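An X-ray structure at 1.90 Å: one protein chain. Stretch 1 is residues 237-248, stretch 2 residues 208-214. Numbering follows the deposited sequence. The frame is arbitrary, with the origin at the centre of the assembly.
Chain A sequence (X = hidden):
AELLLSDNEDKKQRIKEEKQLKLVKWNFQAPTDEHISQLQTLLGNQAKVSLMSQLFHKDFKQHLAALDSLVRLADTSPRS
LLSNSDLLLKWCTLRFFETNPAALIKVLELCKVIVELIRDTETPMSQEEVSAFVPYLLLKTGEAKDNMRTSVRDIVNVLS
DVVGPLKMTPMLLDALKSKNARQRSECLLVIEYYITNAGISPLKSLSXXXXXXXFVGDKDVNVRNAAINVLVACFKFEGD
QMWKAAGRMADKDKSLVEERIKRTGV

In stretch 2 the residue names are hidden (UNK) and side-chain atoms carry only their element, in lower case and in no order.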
# COMPACT_ATOMS: atom_id res chain seq x y z
N PHE A 237 -8.01 -16.52 18.55
CA PHE A 237 -6.79 -17.33 18.49
C PHE A 237 -6.05 -17.50 19.82
O PHE A 237 -5.54 -18.56 20.11
CB PHE A 237 -5.84 -16.82 17.38
CG PHE A 237 -6.35 -17.13 16.00
CD1 PHE A 237 -6.00 -18.31 15.34
CD2 PHE A 237 -7.24 -16.25 15.37
CE1 PHE A 237 -6.52 -18.62 14.06
CE2 PHE A 237 -7.79 -16.55 14.09
CZ PHE A 237 -7.43 -17.73 13.44
N GLU A 238 -6.02 -16.48 20.66
CA GLU A 238 -5.17 -16.51 21.82
C GLU A 238 -5.95 -16.27 23.13
O GLU A 238 -5.33 -16.11 24.19
CB GLU A 238 -4.05 -15.47 21.65
CG GLU A 238 -4.54 -14.03 21.68
CD GLU A 238 -3.43 -13.02 21.55
OE1 GLU A 238 -2.27 -13.40 21.75
OE2 GLU A 238 -3.71 -11.81 21.24
N GLY A 239 -7.30 -16.25 23.06
CA GLY A 239 -8.13 -15.96 24.26
C GLY A 239 -7.62 -14.82 25.13
O GLY A 239 -7.18 -13.80 24.61
N ASP A 240 -7.63 -15.01 26.46
CA ASP A 240 -7.27 -13.95 27.45
C ASP A 240 -5.88 -13.35 27.37
O ASP A 240 -5.63 -12.33 28.02
CB ASP A 240 -7.37 -14.47 28.90
CG ASP A 240 -8.81 -14.72 29.37
OD1 ASP A 240 -9.82 -14.27 28.72
OD2 ASP A 240 -8.91 -15.38 30.44
N GLN A 241 -4.97 -14.01 26.65
CA GLN A 241 -3.70 -13.40 26.24
C GLN A 241 -3.94 -12.10 25.48
O GLN A 241 -3.18 -11.16 25.62
CB GLN A 241 -2.92 -14.33 25.32
CG GLN A 241 -2.13 -15.44 26.03
CD GLN A 241 -1.16 -14.88 27.08
OE1 GLN A 241 -0.40 -13.93 26.80
NE2 GLN A 241 -1.20 -15.45 28.30
N MET A 242 -5.01 -12.05 24.66
CA MET A 242 -5.39 -10.78 23.99
C MET A 242 -5.39 -9.65 25.00
O MET A 242 -4.75 -8.61 24.76
CB MET A 242 -6.75 -10.85 23.27
CG MET A 242 -7.20 -9.47 22.63
SD MET A 242 -8.05 -8.31 23.70
CE MET A 242 -7.05 -6.96 23.78
N TRP A 243 -6.10 -9.86 26.12
CA TRP A 243 -6.21 -8.83 27.17
C TRP A 243 -4.85 -8.48 27.77
O TRP A 243 -4.57 -7.30 28.02
CB TRP A 243 -7.20 -9.23 28.29
CG TRP A 243 -8.60 -9.60 27.89
CD1 TRP A 243 -9.17 -10.84 27.96
CD2 TRP A 243 -9.61 -8.74 27.35
NE1 TRP A 243 -10.46 -10.81 27.51
CE2 TRP A 243 -10.76 -9.52 27.13
CE3 TRP A 243 -9.65 -7.37 27.00
CZ2 TRP A 243 -11.94 -9.00 26.58
CZ3 TRP A 243 -10.83 -6.84 26.45
CH2 TRP A 243 -11.96 -7.66 26.25
N LYS A 244 -4.00 -9.48 27.99
CA LYS A 244 -2.65 -9.19 28.56
C LYS A 244 -1.81 -8.31 27.62
O LYS A 244 -1.31 -7.26 28.02
CB LYS A 244 -1.91 -10.48 28.90
CG LYS A 244 -0.46 -10.24 29.39
CD LYS A 244 0.08 -11.38 30.34
CE LYS A 244 1.64 -11.28 30.54
NZ LYS A 244 2.47 -11.99 29.44
N ALA A 245 -1.71 -8.74 26.34
CA ALA A 245 -1.08 -7.99 25.23
C ALA A 245 -1.65 -6.56 25.03
O ALA A 245 -0.91 -5.59 24.84
CB ALA A 245 -1.20 -8.84 23.94
N ALA A 246 -2.97 -6.41 25.08
CA ALA A 246 -3.57 -5.09 24.90
C ALA A 246 -3.20 -4.07 25.98
O ALA A 246 -3.16 -2.85 25.72
CB ALA A 246 -5.08 -5.23 24.85
N GLY A 247 -2.97 -4.55 27.20
CA GLY A 247 -2.71 -3.65 28.35
C GLY A 247 -3.97 -2.95 28.81
O GLY A 247 -5.08 -3.34 28.44
N ARG A 248 -3.79 -1.89 29.61
CA ARG A 248 -4.90 -1.16 30.28
C ARG A 248 -5.79 -0.49 29.27
O ARG A 248 -5.28 0.25 28.45
CB ARG A 248 -4.35 -0.07 31.23
CG ARG A 248 -5.44 0.73 32.04
CD ARG A 248 -4.91 1.21 33.44
NE ARG A 248 -3.44 1.36 33.41
CZ ARG A 248 -2.56 0.43 33.82
NH1 ARG A 248 -2.98 -0.72 34.36
NH2 ARG A 248 -1.25 0.67 33.71
N UNK A 208 0.45 -5.78 17.92
CA UNK A 208 -0.80 -5.42 17.30
C UNK A 208 -1.86 -5.09 18.35
O UNK A 208 -2.47 -4.03 18.29
c UNK A 208 -0.33 -6.75 15.20
c UNK A 208 -1.30 -6.54 16.38
c UNK A 208 -2.72 -6.24 15.89
N UNK A 209 -2.08 -5.97 19.33
CA UNK A 209 -3.15 -5.76 20.34
C UNK A 209 -2.99 -4.44 21.04
O UNK A 209 -3.94 -3.67 21.11
c UNK A 209 -3.35 -8.27 20.77
o UNK A 209 -1.93 -10.20 20.70
c UNK A 209 -3.25 -6.89 21.36
o UNK A 209 -0.93 -8.30 20.32
c UNK A 209 -1.97 -8.96 20.59
N UNK A 210 -1.78 -4.12 21.47
CA UNK A 210 -1.53 -2.91 22.20
C UNK A 210 -1.61 -1.64 21.36
O UNK A 210 -2.01 -0.58 21.87
n UNK A 210 0.56 -1.06 26.89
c UNK A 210 1.50 -0.77 25.68
c UNK A 210 -0.13 -2.98 22.89
c UNK A 210 1.49 -1.87 24.54
c UNK A 210 0.29 -1.67 23.57
N UNK A 211 -1.19 -1.73 20.10
CA UNK A 211 -1.24 -0.59 19.21
C UNK A 211 -2.69 -0.29 18.79
O UNK A 211 -3.07 0.88 18.61
o UNK A 211 0.89 -1.37 18.32
c UNK A 211 -0.20 0.40 17.14
c UNK A 211 -0.40 -0.86 17.93
N UNK A 212 -3.46 -1.36 18.64
CA UNK A 212 -4.82 -1.23 18.10
C UNK A 212 -5.81 -0.82 19.22
O UNK A 212 -6.73 -0.02 19.00
c UNK A 212 -5.25 -2.51 17.34
c UNK A 212 -4.47 -2.64 15.99
c UNK A 212 -6.78 -2.53 17.07
N UNK A 213 -5.63 -1.38 20.42
CA UNK A 213 -6.54 -1.13 21.56
C UNK A 213 -6.99 0.33 21.77
O UNK A 213 -8.17 0.54 22.00
c UNK A 213 -6.00 -1.76 22.90
N UNK A 214 -6.09 1.34 21.74
CA UNK A 214 -6.59 2.70 21.94
C UNK A 214 -7.67 3.15 20.93
O UNK A 214 -8.39 4.12 21.21
c UNK A 214 -5.35 3.57 21.75
c UNK A 214 -4.22 2.68 22.16
c UNK A 214 -4.61 1.33 21.64
O HOH W 1 -2.75 -0.11 24.38

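Position 208 carries three side-chain carbons. The first is bonded to the other two, so the chain branches at CB. Its side chain does not touch stretch 1. A short, beta-branched, all-carbon side chain is valine: Val-208. Its backbone O accepts a hydrogen bond from the N of position 212 at 2.9 Å, a regular helical turn.

Position 209 has three carbons in a row, the third carrying two oxygens. The CA-to-CB bond points toward stretch 1, and the side chain sits among Glu-238, Met-242, Ala-245 and Ala-246. Two terminal oxygens and no nitrogen make a carboxylate, and three carbons make it glutamate: Glu-209. Its CD lies 3.4 Å from Ala-245 CB, and its CB is 3.8 Å from Ala-246 N. Its OE2 is 2.5 Å from Glu-238 OE2. Two acid oxygens this close suggest that one group holds a proton.

Position 210 has four carbons in a row ending in a nitrogen. Its CB lies 3.4 Å from Ala-245 O, and the terminal nitrogen comes 4.4 Å from Gly-247 CA. This is lysine: Lys-210. The chain extends with chi1 to chi3 all t. An ideal CB on Gly-247 would stand 2.9 Å from Lys-210 NZ, a clash. The positive phi of Gly-247 also favours glycine.

Position 211 has one carbon carrying one oxygen and one carbon. The CA-to-CB bond points away from stretch 1, and the side chain makes no contact with it. This is threonine: Thr-211. Its OG1 hydrogen-bonds elsewhere in the structure.

Position 212 repeats the pattern of three carbons branched at the first. Its side chain does not reach stretch 1. It is valine, Val-212, with chi1 t.

Position 213 has a single side-chain carbon. The CA-to-CB bond points toward stretch 1, and the CB meets Ala-246 CB at 4.1 Å. One carbon makes it alanine: Ala-213.

Position 214 has three carbons closing a ring onto the backbone N. The ring does not reach stretch 1. Only proline closes such a ring: Pro-214.

The helices cross at -60°, with axes 7.9 Å apart at closest approach. The backbones come close where Ala-246 CA lies 4.0 Å from Lys-210 CA. The side chain of Glu-209 sits as a knob among Glu-238, Met-242, Ala-245 and Ala-246, while Ala-213 adds an apolar contact. Water 1 bridges the backbones, its O donating to Lys-210 O at 2.7 Å and to Ala-246 O at 3.1 Å. The buried surface is modest, 315 Å² in all.

Stretch 2 (208-214) VEKTVAP
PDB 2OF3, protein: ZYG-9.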